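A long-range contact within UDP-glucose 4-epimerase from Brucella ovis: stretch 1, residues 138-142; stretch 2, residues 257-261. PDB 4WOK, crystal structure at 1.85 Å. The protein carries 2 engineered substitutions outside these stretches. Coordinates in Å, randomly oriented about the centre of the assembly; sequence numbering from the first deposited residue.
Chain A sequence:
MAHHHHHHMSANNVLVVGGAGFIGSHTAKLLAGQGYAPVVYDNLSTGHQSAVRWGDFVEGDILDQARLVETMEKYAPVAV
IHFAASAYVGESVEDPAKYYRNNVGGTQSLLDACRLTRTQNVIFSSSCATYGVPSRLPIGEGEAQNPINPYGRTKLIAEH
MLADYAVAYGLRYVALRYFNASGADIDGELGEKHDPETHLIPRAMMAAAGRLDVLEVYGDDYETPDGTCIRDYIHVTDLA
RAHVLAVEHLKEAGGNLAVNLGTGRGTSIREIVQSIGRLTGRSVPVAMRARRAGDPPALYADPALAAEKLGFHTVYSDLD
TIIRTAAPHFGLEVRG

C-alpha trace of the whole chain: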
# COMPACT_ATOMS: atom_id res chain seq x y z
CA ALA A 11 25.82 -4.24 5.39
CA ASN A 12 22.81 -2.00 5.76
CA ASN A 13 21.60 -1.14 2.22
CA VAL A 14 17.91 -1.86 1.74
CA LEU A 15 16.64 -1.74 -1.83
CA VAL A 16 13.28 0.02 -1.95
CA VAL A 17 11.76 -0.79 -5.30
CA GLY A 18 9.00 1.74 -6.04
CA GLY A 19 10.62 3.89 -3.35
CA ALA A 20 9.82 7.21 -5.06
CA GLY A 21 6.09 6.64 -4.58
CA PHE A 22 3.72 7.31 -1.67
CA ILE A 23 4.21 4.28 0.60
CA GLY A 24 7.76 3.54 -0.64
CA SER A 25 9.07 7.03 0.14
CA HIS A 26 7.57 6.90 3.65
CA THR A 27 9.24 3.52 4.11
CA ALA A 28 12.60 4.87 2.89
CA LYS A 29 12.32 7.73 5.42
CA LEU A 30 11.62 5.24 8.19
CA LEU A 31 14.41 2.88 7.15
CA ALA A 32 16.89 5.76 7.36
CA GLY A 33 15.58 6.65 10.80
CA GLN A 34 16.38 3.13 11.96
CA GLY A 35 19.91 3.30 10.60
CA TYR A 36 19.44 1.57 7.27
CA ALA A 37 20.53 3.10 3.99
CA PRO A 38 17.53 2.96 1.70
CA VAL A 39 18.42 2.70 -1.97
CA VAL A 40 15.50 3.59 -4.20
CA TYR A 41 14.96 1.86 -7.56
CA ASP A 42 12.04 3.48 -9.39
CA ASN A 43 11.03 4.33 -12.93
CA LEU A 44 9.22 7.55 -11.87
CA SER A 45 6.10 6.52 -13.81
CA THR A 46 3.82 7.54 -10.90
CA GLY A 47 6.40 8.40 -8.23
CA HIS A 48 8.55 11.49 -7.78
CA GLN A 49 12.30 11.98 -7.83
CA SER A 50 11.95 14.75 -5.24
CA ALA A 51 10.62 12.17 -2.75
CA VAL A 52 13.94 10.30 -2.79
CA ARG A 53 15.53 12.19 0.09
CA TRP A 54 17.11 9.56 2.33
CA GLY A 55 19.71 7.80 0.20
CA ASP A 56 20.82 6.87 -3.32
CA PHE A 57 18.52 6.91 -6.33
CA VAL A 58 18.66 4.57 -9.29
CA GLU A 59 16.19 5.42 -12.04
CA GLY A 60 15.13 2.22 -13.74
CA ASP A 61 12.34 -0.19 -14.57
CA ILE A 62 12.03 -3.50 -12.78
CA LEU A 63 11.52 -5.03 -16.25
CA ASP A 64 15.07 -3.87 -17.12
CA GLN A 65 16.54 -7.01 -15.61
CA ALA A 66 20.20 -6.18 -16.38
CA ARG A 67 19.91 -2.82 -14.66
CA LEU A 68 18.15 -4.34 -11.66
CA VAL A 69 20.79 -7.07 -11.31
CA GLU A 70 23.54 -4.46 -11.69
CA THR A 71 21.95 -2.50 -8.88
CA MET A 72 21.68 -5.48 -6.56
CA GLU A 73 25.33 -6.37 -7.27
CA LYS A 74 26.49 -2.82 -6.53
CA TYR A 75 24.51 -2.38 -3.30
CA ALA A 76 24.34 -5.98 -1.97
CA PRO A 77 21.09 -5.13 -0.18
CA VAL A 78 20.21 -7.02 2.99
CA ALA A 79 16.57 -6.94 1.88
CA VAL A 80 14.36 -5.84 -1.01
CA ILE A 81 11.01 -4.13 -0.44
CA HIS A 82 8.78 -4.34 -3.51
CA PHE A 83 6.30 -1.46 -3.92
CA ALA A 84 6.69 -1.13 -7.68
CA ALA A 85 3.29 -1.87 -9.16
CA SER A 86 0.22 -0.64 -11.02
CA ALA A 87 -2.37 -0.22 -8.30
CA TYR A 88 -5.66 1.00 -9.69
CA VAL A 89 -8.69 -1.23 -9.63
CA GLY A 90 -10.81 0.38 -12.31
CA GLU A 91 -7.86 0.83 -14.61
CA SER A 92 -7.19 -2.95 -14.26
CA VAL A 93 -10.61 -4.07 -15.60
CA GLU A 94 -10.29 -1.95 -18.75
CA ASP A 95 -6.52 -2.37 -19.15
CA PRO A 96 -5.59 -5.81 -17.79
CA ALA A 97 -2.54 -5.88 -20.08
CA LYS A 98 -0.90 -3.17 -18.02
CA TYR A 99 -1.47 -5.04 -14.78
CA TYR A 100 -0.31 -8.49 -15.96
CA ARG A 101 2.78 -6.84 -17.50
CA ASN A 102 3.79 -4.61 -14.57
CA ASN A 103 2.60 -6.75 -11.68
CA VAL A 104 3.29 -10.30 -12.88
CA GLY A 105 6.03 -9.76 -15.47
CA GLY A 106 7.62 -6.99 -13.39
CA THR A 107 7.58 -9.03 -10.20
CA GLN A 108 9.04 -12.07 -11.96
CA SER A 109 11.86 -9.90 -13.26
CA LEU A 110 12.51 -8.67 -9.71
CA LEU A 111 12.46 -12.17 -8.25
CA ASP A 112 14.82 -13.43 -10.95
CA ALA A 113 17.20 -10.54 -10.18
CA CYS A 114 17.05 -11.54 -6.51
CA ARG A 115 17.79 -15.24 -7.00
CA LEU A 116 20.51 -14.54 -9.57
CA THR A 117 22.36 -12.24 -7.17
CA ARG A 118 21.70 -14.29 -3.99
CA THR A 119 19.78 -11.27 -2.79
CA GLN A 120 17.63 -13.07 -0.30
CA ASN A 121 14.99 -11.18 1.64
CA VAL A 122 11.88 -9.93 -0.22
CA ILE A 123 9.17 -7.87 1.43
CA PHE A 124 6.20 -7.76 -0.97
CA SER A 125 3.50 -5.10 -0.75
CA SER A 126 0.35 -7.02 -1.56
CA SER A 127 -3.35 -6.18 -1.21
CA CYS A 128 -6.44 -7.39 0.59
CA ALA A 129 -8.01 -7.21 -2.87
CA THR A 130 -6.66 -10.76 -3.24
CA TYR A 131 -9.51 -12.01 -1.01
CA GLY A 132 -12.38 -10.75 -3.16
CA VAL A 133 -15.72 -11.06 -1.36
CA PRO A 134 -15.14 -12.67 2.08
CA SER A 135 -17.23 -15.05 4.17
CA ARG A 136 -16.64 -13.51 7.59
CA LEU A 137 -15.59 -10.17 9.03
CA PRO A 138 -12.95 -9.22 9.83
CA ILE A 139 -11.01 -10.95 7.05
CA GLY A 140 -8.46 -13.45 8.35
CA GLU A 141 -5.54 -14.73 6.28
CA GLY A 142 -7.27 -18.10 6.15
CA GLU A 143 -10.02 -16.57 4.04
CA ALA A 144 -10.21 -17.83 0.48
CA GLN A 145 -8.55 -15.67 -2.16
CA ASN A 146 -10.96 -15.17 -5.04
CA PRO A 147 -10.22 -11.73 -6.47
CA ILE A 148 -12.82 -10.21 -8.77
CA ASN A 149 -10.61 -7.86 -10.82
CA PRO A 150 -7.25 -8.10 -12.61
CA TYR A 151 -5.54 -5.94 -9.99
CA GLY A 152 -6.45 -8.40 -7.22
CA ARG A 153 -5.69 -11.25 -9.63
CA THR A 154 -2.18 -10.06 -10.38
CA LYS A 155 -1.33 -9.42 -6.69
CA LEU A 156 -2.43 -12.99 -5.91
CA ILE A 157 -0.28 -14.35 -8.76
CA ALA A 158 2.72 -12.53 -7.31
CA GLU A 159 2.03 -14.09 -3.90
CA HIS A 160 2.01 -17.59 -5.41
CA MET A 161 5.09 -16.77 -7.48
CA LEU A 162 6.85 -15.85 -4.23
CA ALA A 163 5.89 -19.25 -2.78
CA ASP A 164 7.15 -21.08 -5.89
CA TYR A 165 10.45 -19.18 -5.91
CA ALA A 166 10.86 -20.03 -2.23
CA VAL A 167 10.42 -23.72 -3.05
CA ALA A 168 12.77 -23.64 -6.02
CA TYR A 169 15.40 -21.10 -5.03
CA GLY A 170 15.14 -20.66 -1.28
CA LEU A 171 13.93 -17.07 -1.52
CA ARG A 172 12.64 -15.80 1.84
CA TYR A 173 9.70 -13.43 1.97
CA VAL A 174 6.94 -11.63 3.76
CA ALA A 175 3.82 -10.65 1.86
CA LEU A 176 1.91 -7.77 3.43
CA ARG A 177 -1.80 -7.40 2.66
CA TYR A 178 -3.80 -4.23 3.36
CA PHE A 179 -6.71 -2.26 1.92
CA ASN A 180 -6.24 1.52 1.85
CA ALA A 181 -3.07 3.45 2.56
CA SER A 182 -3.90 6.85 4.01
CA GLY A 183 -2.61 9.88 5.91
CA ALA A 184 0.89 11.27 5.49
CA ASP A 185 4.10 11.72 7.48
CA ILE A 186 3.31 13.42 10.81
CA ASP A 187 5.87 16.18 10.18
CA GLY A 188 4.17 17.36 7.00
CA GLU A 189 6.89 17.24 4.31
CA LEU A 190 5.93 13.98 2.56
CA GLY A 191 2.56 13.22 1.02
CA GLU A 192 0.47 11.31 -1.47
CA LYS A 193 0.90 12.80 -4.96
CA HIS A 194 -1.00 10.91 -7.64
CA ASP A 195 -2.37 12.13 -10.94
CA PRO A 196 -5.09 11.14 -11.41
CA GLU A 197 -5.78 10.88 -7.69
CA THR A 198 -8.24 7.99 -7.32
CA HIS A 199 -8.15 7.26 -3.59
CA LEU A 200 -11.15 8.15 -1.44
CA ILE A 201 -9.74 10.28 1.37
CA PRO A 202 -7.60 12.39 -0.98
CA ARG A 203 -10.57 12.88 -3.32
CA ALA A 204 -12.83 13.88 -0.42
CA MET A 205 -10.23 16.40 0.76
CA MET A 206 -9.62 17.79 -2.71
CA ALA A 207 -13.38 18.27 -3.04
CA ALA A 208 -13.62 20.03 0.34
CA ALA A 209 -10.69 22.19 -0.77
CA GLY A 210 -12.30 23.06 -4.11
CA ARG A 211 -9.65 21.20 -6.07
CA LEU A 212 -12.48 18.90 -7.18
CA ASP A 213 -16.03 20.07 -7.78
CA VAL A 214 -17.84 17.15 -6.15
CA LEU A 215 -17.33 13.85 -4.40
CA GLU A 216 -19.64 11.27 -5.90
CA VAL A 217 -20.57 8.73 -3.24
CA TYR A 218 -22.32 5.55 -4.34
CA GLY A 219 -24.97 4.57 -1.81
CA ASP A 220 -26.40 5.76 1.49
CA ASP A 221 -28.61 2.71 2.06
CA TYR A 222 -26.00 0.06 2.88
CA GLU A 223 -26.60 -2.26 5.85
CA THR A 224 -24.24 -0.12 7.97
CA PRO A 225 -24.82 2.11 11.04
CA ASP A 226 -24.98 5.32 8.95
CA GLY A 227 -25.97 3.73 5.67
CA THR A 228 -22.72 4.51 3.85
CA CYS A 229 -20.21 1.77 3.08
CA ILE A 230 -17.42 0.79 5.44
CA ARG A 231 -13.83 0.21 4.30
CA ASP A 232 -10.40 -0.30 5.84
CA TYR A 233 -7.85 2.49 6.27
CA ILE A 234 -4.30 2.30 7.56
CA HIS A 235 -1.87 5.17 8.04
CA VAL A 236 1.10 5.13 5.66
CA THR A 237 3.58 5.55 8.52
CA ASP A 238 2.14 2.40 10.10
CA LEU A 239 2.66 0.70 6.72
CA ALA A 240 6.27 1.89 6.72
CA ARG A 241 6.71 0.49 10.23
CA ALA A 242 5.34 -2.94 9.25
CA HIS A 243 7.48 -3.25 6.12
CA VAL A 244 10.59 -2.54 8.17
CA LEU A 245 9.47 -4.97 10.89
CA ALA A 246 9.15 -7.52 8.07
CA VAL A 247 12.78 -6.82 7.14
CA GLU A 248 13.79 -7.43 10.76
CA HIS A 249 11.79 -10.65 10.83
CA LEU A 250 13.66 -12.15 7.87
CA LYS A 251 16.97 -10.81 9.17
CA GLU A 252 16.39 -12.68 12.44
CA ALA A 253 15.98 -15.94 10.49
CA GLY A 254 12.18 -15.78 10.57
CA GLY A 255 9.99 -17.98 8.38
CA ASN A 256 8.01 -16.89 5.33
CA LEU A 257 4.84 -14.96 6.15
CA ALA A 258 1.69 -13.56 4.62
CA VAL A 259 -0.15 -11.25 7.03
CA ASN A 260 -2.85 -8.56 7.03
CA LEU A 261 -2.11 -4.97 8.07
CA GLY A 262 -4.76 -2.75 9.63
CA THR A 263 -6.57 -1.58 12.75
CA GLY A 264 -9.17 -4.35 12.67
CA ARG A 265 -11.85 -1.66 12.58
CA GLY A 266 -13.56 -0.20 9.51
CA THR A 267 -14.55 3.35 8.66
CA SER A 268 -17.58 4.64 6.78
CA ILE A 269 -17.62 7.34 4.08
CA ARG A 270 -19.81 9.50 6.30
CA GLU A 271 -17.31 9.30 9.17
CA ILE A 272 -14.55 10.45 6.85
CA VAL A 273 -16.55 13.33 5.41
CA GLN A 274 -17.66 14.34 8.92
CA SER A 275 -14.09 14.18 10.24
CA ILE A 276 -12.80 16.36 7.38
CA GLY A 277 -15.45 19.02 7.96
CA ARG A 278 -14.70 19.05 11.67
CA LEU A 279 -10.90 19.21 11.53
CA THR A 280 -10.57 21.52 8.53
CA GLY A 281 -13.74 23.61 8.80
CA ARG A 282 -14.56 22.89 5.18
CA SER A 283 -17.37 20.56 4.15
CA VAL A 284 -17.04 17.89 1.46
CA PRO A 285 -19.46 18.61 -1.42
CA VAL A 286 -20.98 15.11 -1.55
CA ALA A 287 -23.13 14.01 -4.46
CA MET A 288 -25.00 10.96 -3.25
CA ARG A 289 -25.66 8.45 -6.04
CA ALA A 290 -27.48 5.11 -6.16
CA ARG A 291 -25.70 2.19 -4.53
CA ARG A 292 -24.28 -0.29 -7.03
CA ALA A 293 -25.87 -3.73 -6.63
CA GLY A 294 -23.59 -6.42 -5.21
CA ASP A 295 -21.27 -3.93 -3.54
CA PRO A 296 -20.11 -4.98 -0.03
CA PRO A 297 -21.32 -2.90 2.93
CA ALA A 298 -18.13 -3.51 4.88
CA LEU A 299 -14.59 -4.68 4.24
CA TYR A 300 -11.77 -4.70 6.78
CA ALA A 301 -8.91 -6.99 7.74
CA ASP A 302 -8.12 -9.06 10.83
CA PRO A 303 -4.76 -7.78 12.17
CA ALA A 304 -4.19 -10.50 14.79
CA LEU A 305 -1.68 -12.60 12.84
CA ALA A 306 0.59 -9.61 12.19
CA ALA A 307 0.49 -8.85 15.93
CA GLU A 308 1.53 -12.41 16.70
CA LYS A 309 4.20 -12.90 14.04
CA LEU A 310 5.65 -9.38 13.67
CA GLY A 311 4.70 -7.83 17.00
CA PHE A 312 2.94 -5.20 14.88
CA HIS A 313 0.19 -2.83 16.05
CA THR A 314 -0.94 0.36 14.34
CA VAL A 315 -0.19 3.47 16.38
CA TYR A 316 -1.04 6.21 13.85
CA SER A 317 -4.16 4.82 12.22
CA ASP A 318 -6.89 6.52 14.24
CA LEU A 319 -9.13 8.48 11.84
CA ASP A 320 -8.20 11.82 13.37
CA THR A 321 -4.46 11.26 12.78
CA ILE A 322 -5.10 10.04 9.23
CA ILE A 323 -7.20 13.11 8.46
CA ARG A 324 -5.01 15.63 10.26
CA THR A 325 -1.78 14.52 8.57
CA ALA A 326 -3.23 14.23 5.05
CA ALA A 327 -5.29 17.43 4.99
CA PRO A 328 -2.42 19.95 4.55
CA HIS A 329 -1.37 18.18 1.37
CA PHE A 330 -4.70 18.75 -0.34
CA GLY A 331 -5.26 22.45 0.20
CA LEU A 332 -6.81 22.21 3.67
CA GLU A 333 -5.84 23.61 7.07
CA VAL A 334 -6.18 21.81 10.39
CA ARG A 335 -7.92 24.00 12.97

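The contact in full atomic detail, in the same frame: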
# COMPACT_ATOMS: atom_id res chain seq x y z
N PRO A 138 -13.95 -9.71 10.79
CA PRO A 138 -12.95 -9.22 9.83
C PRO A 138 -12.30 -10.33 9.02
O PRO A 138 -12.47 -11.51 9.34
CB PRO A 138 -11.93 -8.52 10.73
CG PRO A 138 -12.04 -9.23 12.04
CD PRO A 138 -13.46 -9.65 12.18
N ILE A 139 -11.57 -9.96 7.98
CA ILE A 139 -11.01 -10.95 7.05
C ILE A 139 -9.69 -11.51 7.56
O ILE A 139 -8.69 -10.79 7.64
CB ILE A 139 -10.80 -10.34 5.65
CG1 ILE A 139 -12.08 -9.64 5.17
CG2 ILE A 139 -10.34 -11.41 4.67
CD1 ILE A 139 -11.91 -8.91 3.86
N GLY A 140 -9.67 -12.79 7.90
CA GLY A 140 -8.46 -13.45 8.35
C GLY A 140 -7.66 -13.95 7.16
O GLY A 140 -8.19 -14.03 6.05
N GLU A 141 -6.39 -14.28 7.37
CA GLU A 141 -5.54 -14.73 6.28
C GLU A 141 -5.97 -16.10 5.75
O GLU A 141 -5.57 -16.50 4.66
CB GLU A 141 -4.07 -14.77 6.72
CG GLU A 141 -3.45 -13.41 6.98
CD GLU A 141 -3.73 -12.89 8.38
OE1 GLU A 141 -4.48 -13.54 9.13
OE2 GLU A 141 -3.18 -11.82 8.73
N GLY A 142 -6.77 -16.80 6.54
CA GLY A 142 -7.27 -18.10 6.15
C GLY A 142 -8.38 -18.01 5.13
O GLY A 142 -8.72 -18.99 4.48
N LEU A 257 6.10 -15.41 5.56
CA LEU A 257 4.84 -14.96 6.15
C LEU A 257 3.96 -14.31 5.10
O LEU A 257 4.45 -13.73 4.13
CB LEU A 257 5.08 -13.94 7.26
CG LEU A 257 5.71 -14.32 8.59
CD1 LEU A 257 5.87 -13.06 9.44
CD2 LEU A 257 4.85 -15.36 9.31
N ALA A 258 2.65 -14.41 5.31
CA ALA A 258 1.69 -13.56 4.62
C ALA A 258 0.68 -13.09 5.66
O ALA A 258 -0.09 -13.89 6.20
CB ALA A 258 1.00 -14.30 3.48
N VAL A 259 0.72 -11.79 5.99
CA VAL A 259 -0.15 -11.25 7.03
C VAL A 259 -0.89 -9.98 6.60
O VAL A 259 -0.40 -9.22 5.76
CB VAL A 259 0.64 -10.96 8.33
CG1 VAL A 259 1.32 -12.22 8.85
CG2 VAL A 259 1.65 -9.86 8.11
N ASN A 260 -2.07 -9.77 7.19
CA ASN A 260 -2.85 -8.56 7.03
C ASN A 260 -2.31 -7.40 7.86
O ASN A 260 -1.81 -7.61 8.96
CB ASN A 260 -4.30 -8.80 7.46
CG ASN A 260 -5.02 -9.80 6.57
OD1 ASN A 260 -4.67 -9.99 5.41
ND2 ASN A 260 -6.07 -10.42 7.13
N LEU A 261 -2.43 -6.19 7.33
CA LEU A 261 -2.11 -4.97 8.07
C LEU A 261 -3.35 -4.10 8.18
O LEU A 261 -4.05 -3.87 7.20
CB LEU A 261 -0.99 -4.19 7.38
CG LEU A 261 0.34 -4.92 7.17
CD1 LEU A 261 1.32 -4.02 6.44
CD2 LEU A 261 0.91 -5.38 8.50
O HOH W 1 -2.61 -9.73 10.62

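The most unusual feature of this contact is that one carboxylate oxygen does most of the bonding. Glu 141 OE2 accepts the single direct hydrogen bond between the two stretches, and the donor is a backbone amide. Asn 260 N lies 2.8 Å from Glu 141 OE2, and the N-H...O angle of 176° is almost straight. A side chain thus takes the place that a neighbouring strand's carbonyl would fill in a sheet.

The backbones themselves do not pair. Residues 138-142 form neither helix nor strand, while Leu 257 to Asn 260 are extended as a strand. The closest CA atoms across the contact, those of Glu 141 and Val 259, are 6.5 Å apart. Glu 141 bridges this gap with its side chain, whose CA-to-CB bond points toward the strand. Its chi1 is m and its chi2 is p, and the chain bends so that the carboxylate arrives beside the backbone of Val 259 and Asn 260.

Glu 141 also packs on the strand through CG and OE2. Glu 141 CG sits 3.5 Å from Ala 258 O, a carbon-to-oxygen contact and not a hydrogen bond. Glu 141 OE2 comes within 3.5 Å of Val 259 CA. The side chain of Val 259 points away overall, but its CB remains 3.9 Å from Glu 141 OE2. The methyl of Ala 258 points sideways and stays out of close contact. The strand therefore meets the glutamate chiefly through its main chain.

A water sits at the same site. Its oxygen lies 2.9 Å from Glu 141 OE2 and 2.8 Å from Asn 260 O, and it can donate to either. Counting atoms elsewhere in the structure, more acceptors lie in reach than the water has protons, so either bond may be absent at a given moment. The carboxylate oxygen is thus placed to meet the amide of Asn 260 directly and the carbonyl of the same residue through solvent.

Asn 260 supplies the second point of approach. Its side chain, with chi1 in m, points toward stretch 1 and reaches the backbone of the loop. Asn 260 ND2 lies only 2.7 Å from Ile 139 O, but the angle is poor and the pair is not a hydrogen bond. Asn 260 ND2 and OD1 are both hydrogen-bonded elsewhere in the structure. Asn 260 ND2 also lies 3.9 Å from Gly 140 C, so the amide group rests against the junction of these two loop residues.

Ile 139 takes part mainly through its carbonyl. Its side chain leaves sideways, its end leads away, and its nearest approach is 5.0 Å, from Ile 139 CB to Asn 260 ND2. Pro 138, which follows a cis peptide bond, makes no contact, and neither do Gly 142, Leu 257 or Leu 261. The contact is small, burying 194 Å² over both sides. Glu 141 and Asn 260 account for most of that area.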